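Local coordinates for protein DNA ligase (Archaeoglobus fulgidus, PDB 3GDE) that probably seals nicks in double-stranded DNA during replication, recombination and repair, using ATP to form an enzyme-bound AMP intermediate, at residues E122-I127 with R160-E165; D177-A182 with E188-A193; I269-R272 with N276-N279. All coordinates share one frame; numbering follows the deposited sequence.

Contact 1 of 3, residues E122-I127 with R160-E165; sequences ETFDEI and RLILNE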
# COMPACT_ATOMS: atom_id res chain seq x y z
N GLU A 122 13.46 -14.80 12.42
CA GLU A 122 14.88 -14.97 12.05
C GLU A 122 15.03 -15.59 10.67
O GLU A 122 15.81 -15.11 9.86
CB GLU A 122 15.65 -15.84 13.07
CG GLU A 122 15.48 -15.43 14.53
CD GLU A 122 16.42 -14.32 15.00
OE1 GLU A 122 16.49 -14.12 16.24
OE2 GLU A 122 17.08 -13.64 14.16
N THR A 123 14.26 -16.65 10.41
CA THR A 123 14.23 -17.32 9.11
C THR A 123 13.79 -16.36 7.99
O THR A 123 14.40 -16.34 6.91
CB THR A 123 13.31 -18.55 9.16
OG1 THR A 123 13.65 -19.33 10.31
CG2 THR A 123 13.45 -19.39 7.89
N PHE A 124 12.73 -15.58 8.26
CA PHE A 124 12.26 -14.52 7.35
C PHE A 124 13.33 -13.46 7.05
O PHE A 124 13.52 -13.09 5.88
CB PHE A 124 11.00 -13.84 7.88
CG PHE A 124 9.73 -14.64 7.68
CD1 PHE A 124 8.52 -14.20 8.19
CD2 PHE A 124 9.75 -15.86 6.99
CE1 PHE A 124 7.34 -14.92 8.00
CE2 PHE A 124 8.58 -16.59 6.81
CZ PHE A 124 7.37 -16.12 7.32
N ASP A 125 14.01 -12.98 8.09
CA ASP A 125 15.07 -11.98 7.91
C ASP A 125 16.23 -12.52 7.06
O ASP A 125 16.77 -11.78 6.23
CB ASP A 125 15.57 -11.44 9.26
CG ASP A 125 14.56 -10.50 9.94
OD1 ASP A 125 13.49 -10.20 9.37
OD2 ASP A 125 14.84 -10.04 11.07
N GLU A 126 16.59 -13.79 7.24
CA GLU A 126 17.58 -14.41 6.37
C GLU A 126 17.09 -14.52 4.92
O GLU A 126 17.81 -14.16 4.00
CB GLU A 126 18.02 -15.79 6.85
CG GLU A 126 19.00 -16.38 5.84
CD GLU A 126 19.65 -17.69 6.23
OE1 GLU A 126 20.47 -18.15 5.41
OE2 GLU A 126 19.34 -18.25 7.30
N ILE A 127 15.87 -15.03 4.72
CA ILE A 127 15.27 -15.13 3.40
C ILE A 127 15.27 -13.79 2.66
O ILE A 127 15.69 -13.74 1.50
CB ILE A 127 13.83 -15.74 3.46
CG1 ILE A 127 13.90 -17.25 3.75
CG2 ILE A 127 13.09 -15.50 2.15
CD1 ILE A 127 12.57 -17.89 4.22
N ARG A 160 -0.11 -18.28 4.62
CA ARG A 160 -0.99 -17.13 4.41
C ARG A 160 -0.26 -15.81 4.67
O ARG A 160 -0.52 -14.81 4.01
CB ARG A 160 -2.24 -17.23 5.28
CG ARG A 160 -3.21 -18.30 4.79
CD ARG A 160 -4.57 -18.14 5.41
NE ARG A 160 -5.43 -19.29 5.17
CZ ARG A 160 -6.59 -19.48 5.79
NH1 ARG A 160 -7.01 -18.59 6.69
NH2 ARG A 160 -7.34 -20.54 5.54
N LEU A 161 0.67 -15.84 5.63
CA LEU A 161 1.50 -14.69 5.98
C LEU A 161 2.42 -14.31 4.82
O LEU A 161 2.44 -13.15 4.41
CB LEU A 161 2.28 -14.97 7.27
CG LEU A 161 3.25 -13.95 7.87
CD1 LEU A 161 2.63 -12.55 8.00
CD2 LEU A 161 3.75 -14.44 9.24
N ILE A 162 3.16 -15.29 4.29
CA ILE A 162 4.01 -15.10 3.11
C ILE A 162 3.21 -14.57 1.89
O ILE A 162 3.71 -13.75 1.12
CB ILE A 162 4.75 -16.41 2.73
CG1 ILE A 162 5.76 -16.79 3.82
CG2 ILE A 162 5.44 -16.29 1.34
CD1 ILE A 162 6.22 -18.22 3.75
N LEU A 163 1.98 -15.05 1.74
CA LEU A 163 1.09 -14.61 0.66
C LEU A 163 0.33 -13.32 1.01
O LEU A 163 -0.45 -12.83 0.20
CB LEU A 163 0.10 -15.74 0.31
CG LEU A 163 0.76 -16.97 -0.32
CD1 LEU A 163 -0.22 -18.11 -0.52
CD2 LEU A 163 1.46 -16.62 -1.63
N ASN A 164 0.57 -12.80 2.22
CA ASN A 164 -0.00 -11.53 2.69
C ASN A 164 -1.54 -11.44 2.80
O ASN A 164 -2.08 -10.33 2.91
CB ASN A 164 0.56 -10.33 1.89
CG ASN A 164 2.10 -10.26 1.91
OD1 ASN A 164 2.72 -9.94 0.88
ND2 ASN A 164 2.73 -10.56 3.06
N GLU A 165 -2.24 -12.58 2.77
CA GLU A 165 -3.68 -12.62 3.04
C GLU A 165 -4.05 -13.67 4.09
O GLU A 165 -4.14 -14.87 3.81
CB GLU A 165 -4.55 -12.72 1.75
CG GLU A 165 -4.77 -14.09 1.09
CD GLU A 165 -6.16 -14.30 0.39
OE1 GLU A 165 -7.15 -13.55 0.65
OE2 GLU A 165 -6.27 -15.25 -0.42

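Contact 2 of 3, residues D177-A182 with E188-A193; sequences DAIARA and ETVERA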
# COMPACT_ATOMS: atom_id res chain seq x y z
N ASP A 177 -7.89 -0.08 16.69
CA ASP A 177 -8.88 -0.12 17.76
C ASP A 177 -8.50 -1.12 18.86
O ASP A 177 -8.76 -0.87 20.05
CB ASP A 177 -10.26 -0.46 17.20
CG ASP A 177 -10.89 0.68 16.40
OD1 ASP A 177 -10.35 1.81 16.40
OD2 ASP A 177 -11.94 0.46 15.76
N ALA A 178 -7.91 -2.24 18.46
CA ALA A 178 -7.51 -3.30 19.38
C ALA A 178 -6.30 -2.89 20.21
O ALA A 178 -6.21 -3.19 21.40
CB ALA A 178 -7.24 -4.59 18.62
N ILE A 179 -5.36 -2.20 19.57
CA ILE A 179 -4.20 -1.65 20.26
C ILE A 179 -4.62 -0.56 21.25
O ILE A 179 -4.09 -0.49 22.37
CB ILE A 179 -3.15 -1.10 19.27
CG1 ILE A 179 -2.44 -2.26 18.56
CG2 ILE A 179 -2.12 -0.20 19.99
CD1 ILE A 179 -1.77 -1.87 17.24
N ALA A 180 -5.57 0.28 20.84
CA ALA A 180 -6.14 1.29 21.73
C ALA A 180 -6.84 0.66 22.94
O ALA A 180 -6.65 1.11 24.07
CB ALA A 180 -7.09 2.20 20.96
N ARG A 181 -7.65 -0.37 22.69
CA ARG A 181 -8.38 -1.08 23.74
C ARG A 181 -7.44 -1.77 24.74
O ARG A 181 -7.63 -1.65 25.96
CB ARG A 181 -9.33 -2.11 23.10
CG ARG A 181 -10.27 -2.79 24.09
CD ARG A 181 -11.23 -3.72 23.38
NE ARG A 181 -12.14 -4.39 24.30
CZ ARG A 181 -13.34 -3.91 24.65
NH1 ARG A 181 -13.77 -2.75 24.17
NH2 ARG A 181 -14.10 -4.60 25.49
N ALA A 182 -6.41 -2.45 24.22
CA ALA A 182 -5.47 -3.23 25.02
C ALA A 182 -4.66 -2.38 25.98
O ALA A 182 -4.42 -2.78 27.13
CB ALA A 182 -4.52 -4.02 24.10
N GLU A 188 -7.68 7.50 18.28
CA GLU A 188 -7.20 8.61 17.46
C GLU A 188 -5.74 8.93 17.64
O GLU A 188 -5.07 9.32 16.69
CB GLU A 188 -8.01 9.89 17.71
CG GLU A 188 -9.07 10.14 16.68
CD GLU A 188 -10.47 9.88 17.20
OE1 GLU A 188 -10.78 8.71 17.54
OE2 GLU A 188 -11.25 10.87 17.26
N THR A 189 -5.23 8.76 18.85
CA THR A 189 -3.81 8.95 19.08
C THR A 189 -2.97 7.73 18.69
O THR A 189 -1.80 7.89 18.40
CB THR A 189 -3.49 9.58 20.47
OG1 THR A 189 -2.42 8.90 21.14
CG2 THR A 189 -4.70 9.60 21.33
N VAL A 190 -3.57 6.54 18.63
CA VAL A 190 -2.90 5.36 18.06
C VAL A 190 -2.76 5.58 16.55
O VAL A 190 -1.68 5.42 15.97
CB VAL A 190 -3.67 4.02 18.34
CG1 VAL A 190 -3.13 2.87 17.48
CG2 VAL A 190 -3.59 3.65 19.83
N GLU A 191 -3.89 5.94 15.94
CA GLU A 191 -3.96 6.37 14.56
C GLU A 191 -2.91 7.42 14.22
O GLU A 191 -2.13 7.23 13.29
CB GLU A 191 -5.34 6.95 14.28
CG GLU A 191 -5.47 7.59 12.92
CD GLU A 191 -6.19 6.72 11.96
OE1 GLU A 191 -7.39 6.97 11.73
OE2 GLU A 191 -5.55 5.76 11.45
N ARG A 192 -2.90 8.53 14.97
CA ARG A 192 -1.95 9.63 14.74
C ARG A 192 -0.49 9.19 14.78
O ARG A 192 0.29 9.61 13.94
CB ARG A 192 -2.17 10.77 15.74
CG ARG A 192 -3.05 11.88 15.21
CD ARG A 192 -3.15 13.03 16.21
NE ARG A 192 -4.32 12.87 17.08
CZ ARG A 192 -4.27 12.70 18.40
NH1 ARG A 192 -3.09 12.67 19.03
NH2 ARG A 192 -5.40 12.57 19.09
N ALA A 193 -0.15 8.34 15.75
CA ALA A 193 1.20 7.79 15.89
C ALA A 193 1.58 6.87 14.71
O ALA A 193 2.74 6.84 14.27
CB ALA A 193 1.31 7.03 17.21

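Contact 3 of 3, residues I269-R272 with N276-N279; sequences IYSR and NVTN. With PO4 (phosphate ion), chain B.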
# COMPACT_ATOMS: atom_id res chain seq x y z
N ILE A 269 13.92 8.98 -0.51
CA ILE A 269 12.72 9.42 -1.23
C ILE A 269 11.67 8.32 -1.15
O ILE A 269 11.94 7.16 -1.49
CB ILE A 269 13.03 9.77 -2.71
CG1 ILE A 269 14.16 10.80 -2.81
CG2 ILE A 269 11.76 10.28 -3.44
CD1 ILE A 269 14.66 11.05 -4.23
N TYR A 270 10.49 8.69 -0.68
CA TYR A 270 9.35 7.78 -0.62
C TYR A 270 8.27 8.20 -1.62
O TYR A 270 8.02 9.39 -1.82
CB TYR A 270 8.78 7.73 0.79
CG TYR A 270 9.75 7.18 1.79
CD1 TYR A 270 9.93 5.81 1.93
CD2 TYR A 270 10.51 8.04 2.59
CE1 TYR A 270 10.85 5.29 2.84
CE2 TYR A 270 11.43 7.54 3.51
CZ TYR A 270 11.59 6.16 3.63
OH TYR A 270 12.48 5.65 4.54
N SER A 271 7.64 7.21 -2.23
CA SER A 271 6.55 7.46 -3.16
C SER A 271 5.22 7.68 -2.42
O SER A 271 5.18 7.73 -1.19
CB SER A 271 6.44 6.29 -4.14
OG SER A 271 6.05 5.11 -3.47
N ARG A 272 4.14 7.84 -3.19
CA ARG A 272 2.79 8.06 -2.65
C ARG A 272 2.37 6.95 -1.70
O ARG A 272 1.75 7.21 -0.68
CB ARG A 272 1.80 8.25 -3.83
CG ARG A 272 0.30 8.01 -3.61
CD ARG A 272 -0.43 9.04 -2.74
NE ARG A 272 -0.72 8.41 -1.47
CZ ARG A 272 -1.91 8.00 -1.04
NH1 ARG A 272 -3.02 8.20 -1.73
NH2 ARG A 272 -1.96 7.40 0.14
N ASN A 276 10.28 2.98 -0.89
CA ASN A 276 11.60 3.61 -0.95
C ASN A 276 12.09 3.58 -2.41
O ASN A 276 12.45 2.53 -2.94
CB ASN A 276 12.58 2.92 0.00
CG ASN A 276 13.86 3.72 0.25
OD1 ASN A 276 14.38 3.73 1.37
ND2 ASN A 276 14.36 4.38 -0.78
N VAL A 277 12.08 4.75 -3.05
CA VAL A 277 12.44 4.85 -4.47
C VAL A 277 13.75 5.65 -4.65
O VAL A 277 14.06 6.12 -5.74
CB VAL A 277 11.28 5.50 -5.32
CG1 VAL A 277 10.06 4.58 -5.41
CG2 VAL A 277 10.88 6.88 -4.78
N THR A 278 14.50 5.78 -3.57
CA THR A 278 15.75 6.57 -3.55
C THR A 278 16.79 6.12 -4.59
O THR A 278 17.33 6.96 -5.32
CB THR A 278 16.38 6.54 -2.14
OG1 THR A 278 15.37 6.84 -1.18
CG2 THR A 278 17.51 7.57 -2.02
N ASN A 279 17.06 4.82 -4.66
CA ASN A 279 18.06 4.27 -5.58
C ASN A 279 17.64 4.37 -7.05
O ASN A 279 18.48 4.33 -7.95
CB ASN A 279 18.41 2.82 -5.22
CG ASN A 279 19.03 2.69 -3.85
OD1 ASN A 279 19.58 3.65 -3.31
ND2 ASN A 279 18.93 1.51 -3.25
P PO4 B . -4.65 10.35 -4.08
O1 PO4 B . -3.15 10.54 -4.02
O2 PO4 B . -5.29 11.63 -3.60
O3 PO4 B . -5.11 10.07 -5.49
O4 PO4 B . -5.04 9.20 -3.19

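Contact 1 of 3, residues E122-I127 with R160-E165
With CG of Phe124 anti to its own carbonyl carbon (chi1 -77°), the benzyl group leaves helix 117-129 toward Leu161 and Ile162. Leu161 takes a different position, CG anti to the backbone N (chi1 179°), which carries its CD2 methyl to the ring. This is helix-to-helix packing inside the all-helical N-terminal domain of the DNA ligase, which serves ATP-dependent ligases of this type as the DNA-binding domain. The backbones stand well apart, Phe124 CA lying 9.3 Å from Ile162 CA, and a long, flat aromatic residue suits a gap of that width. Leu161 CD2 meets the rim of the ring in its plane, 3.8 Å from Phe124 CE1. Ile162 comes in obliquely with its CG1 methylene, 3.9 Å from Phe124 CZ. An alanine in place of Phe124 would take away the whole ring and is likely to leave a gap between the helices, with Leu161 and Ile162 deprived of their common partner. Val53 also touches Phe124, and Leu143 of helix 135-149 and Leu69 of helix 66-77 pack on Ile162, so the pair of helices belongs to a wider apolar core. Just past the touching residues, helix 152-162 ends in a Schellman motif. Asn164 takes the positive phi; Glu165 N bonds weakly to Arg160 O at 3.1 Å, and Asn164 N bonds to Leu161 O at 2.9 Å.

Contact 2 of 3, residues D177-A182 with E188-A193
Val190 points at helix 172-182 with both of its methyls, CG1 against Ile179 and CG2 against Ala180 and Ile179 as well. Two consecutive helices, 172-182 and 187-197, joined by a short connection, pack against each other here in the helical N-terminal part of the ligase. The backbones come close, with Ala180 CA 6.4 Å from Val190 CA. A spacing so short suits alanine, whose single methyl lets the neighbouring helix approach.

The valine is oriented as a fork. Its CG1 is anti to the backbone N (chi1 167°), and CG2 lies beside that N, anti to the carbonyl carbon. CG1 meets the branch methyl of the isoleucine, Val190 CG1 lying 4.1 Å from Ile179 CG2. The isoleucine and valine side chains run obliquely to each other, and the branch methyl of Ile179 faces both valine methyls. Beta-branched residues fit this role, since each offers a methyl close to its own helix and has few rotations to lose on packing.

Helix 200-216 touches both residues, Leu200 meeting Ile179 while Val203 and Leu215 meet Val190. Helix 22-34 packs against helix 172-182, with Ile29 on Ala178. Pro187, at the start of the second helix, reaches Ala180. Within that second helix, Arg192 folds its guanidinium back along its own backbone, with Glu188 O over the margin of one face. On the other prong of the fork, CG2 stands over Ala180 and rests against the backbone as well as the methyl: Val190 CG2 is 4.0 Å from Ala180 CB and equally near Ala180 CA.

Contact 3 of 3, residues I269-R272 with N276-N279
Ile269 N donates to Thr278 OG1 at 2.7 Å, in a nearly straight bond (169° at the hydrogen). One residue back along the returning chain, Val277 N gives its hydrogen to Ile269 O at 2.9 Å, approaching almost along the C=O axis. Both polar backbone atoms of Ile269 are thus gripped, one by a backbone amide and one by a hydroxyl. Threonine suits its place because OG1, set anti to the carbonyl carbon (chi1 -48°), turns to the strand and stands in for a backbone acceptor.

Arg272, predicted to bind ATP, holds a phosphate ion at the far end of the strand segment. Phosphate O4 lies at the guanidinium edge, in its plane, and Arg272 NH1 comes within 2.7 Å of it. The same Arg272 NH1 makes a weak hydrogen bond to phosphate O1 at 3.3 Å. Lys420 and Arg414 also bond this phosphate, which probably came from the crystallisation liquor; the cluster is consistent with an anion-binding corner of the nucleotide site.

The fold here is a tight chain reversal in the adenylation domain: strand 268-271, paired on its other side with strand 256-262, turns back and makes a single beta bridge between Tyr270 and Asn276. Ser271 OG bonds Glu275 N within that turn.

Beyond the polar atoms, Ile269 and Val277 side chains cross at about a right angle, their CG2 methyls 3.8 Å apart. Phe320 of helix 313-321 packs on Val277 and Ser271. The Tyr270 ring lies obliquely by Asn276, with Tyr270 CD1 4.0 Å from Asn276 CA, while its hydroxyl is bonded to His223 O.

In the fold
From the N terminus, contact 1 comes first: it closes a mostly helical excursion of 32 residues and joins helix 117-129 to helix 152-162. The chain then enters helix 172-182, and contact 2 closes the short turn to helix 187-197, the two contacts having centres about 26 Å apart. Further on, in the adenylation domain, contact 3 closes a still tighter reversal of three residues. The three follow in series, none nested in or crossing another, and none touches the next. Contacts 1 and 2 both join helices of the N-terminal helical part; contact 3 joins the end of strand 268-271 to the loop that follows it, near the predicted nucleotide site.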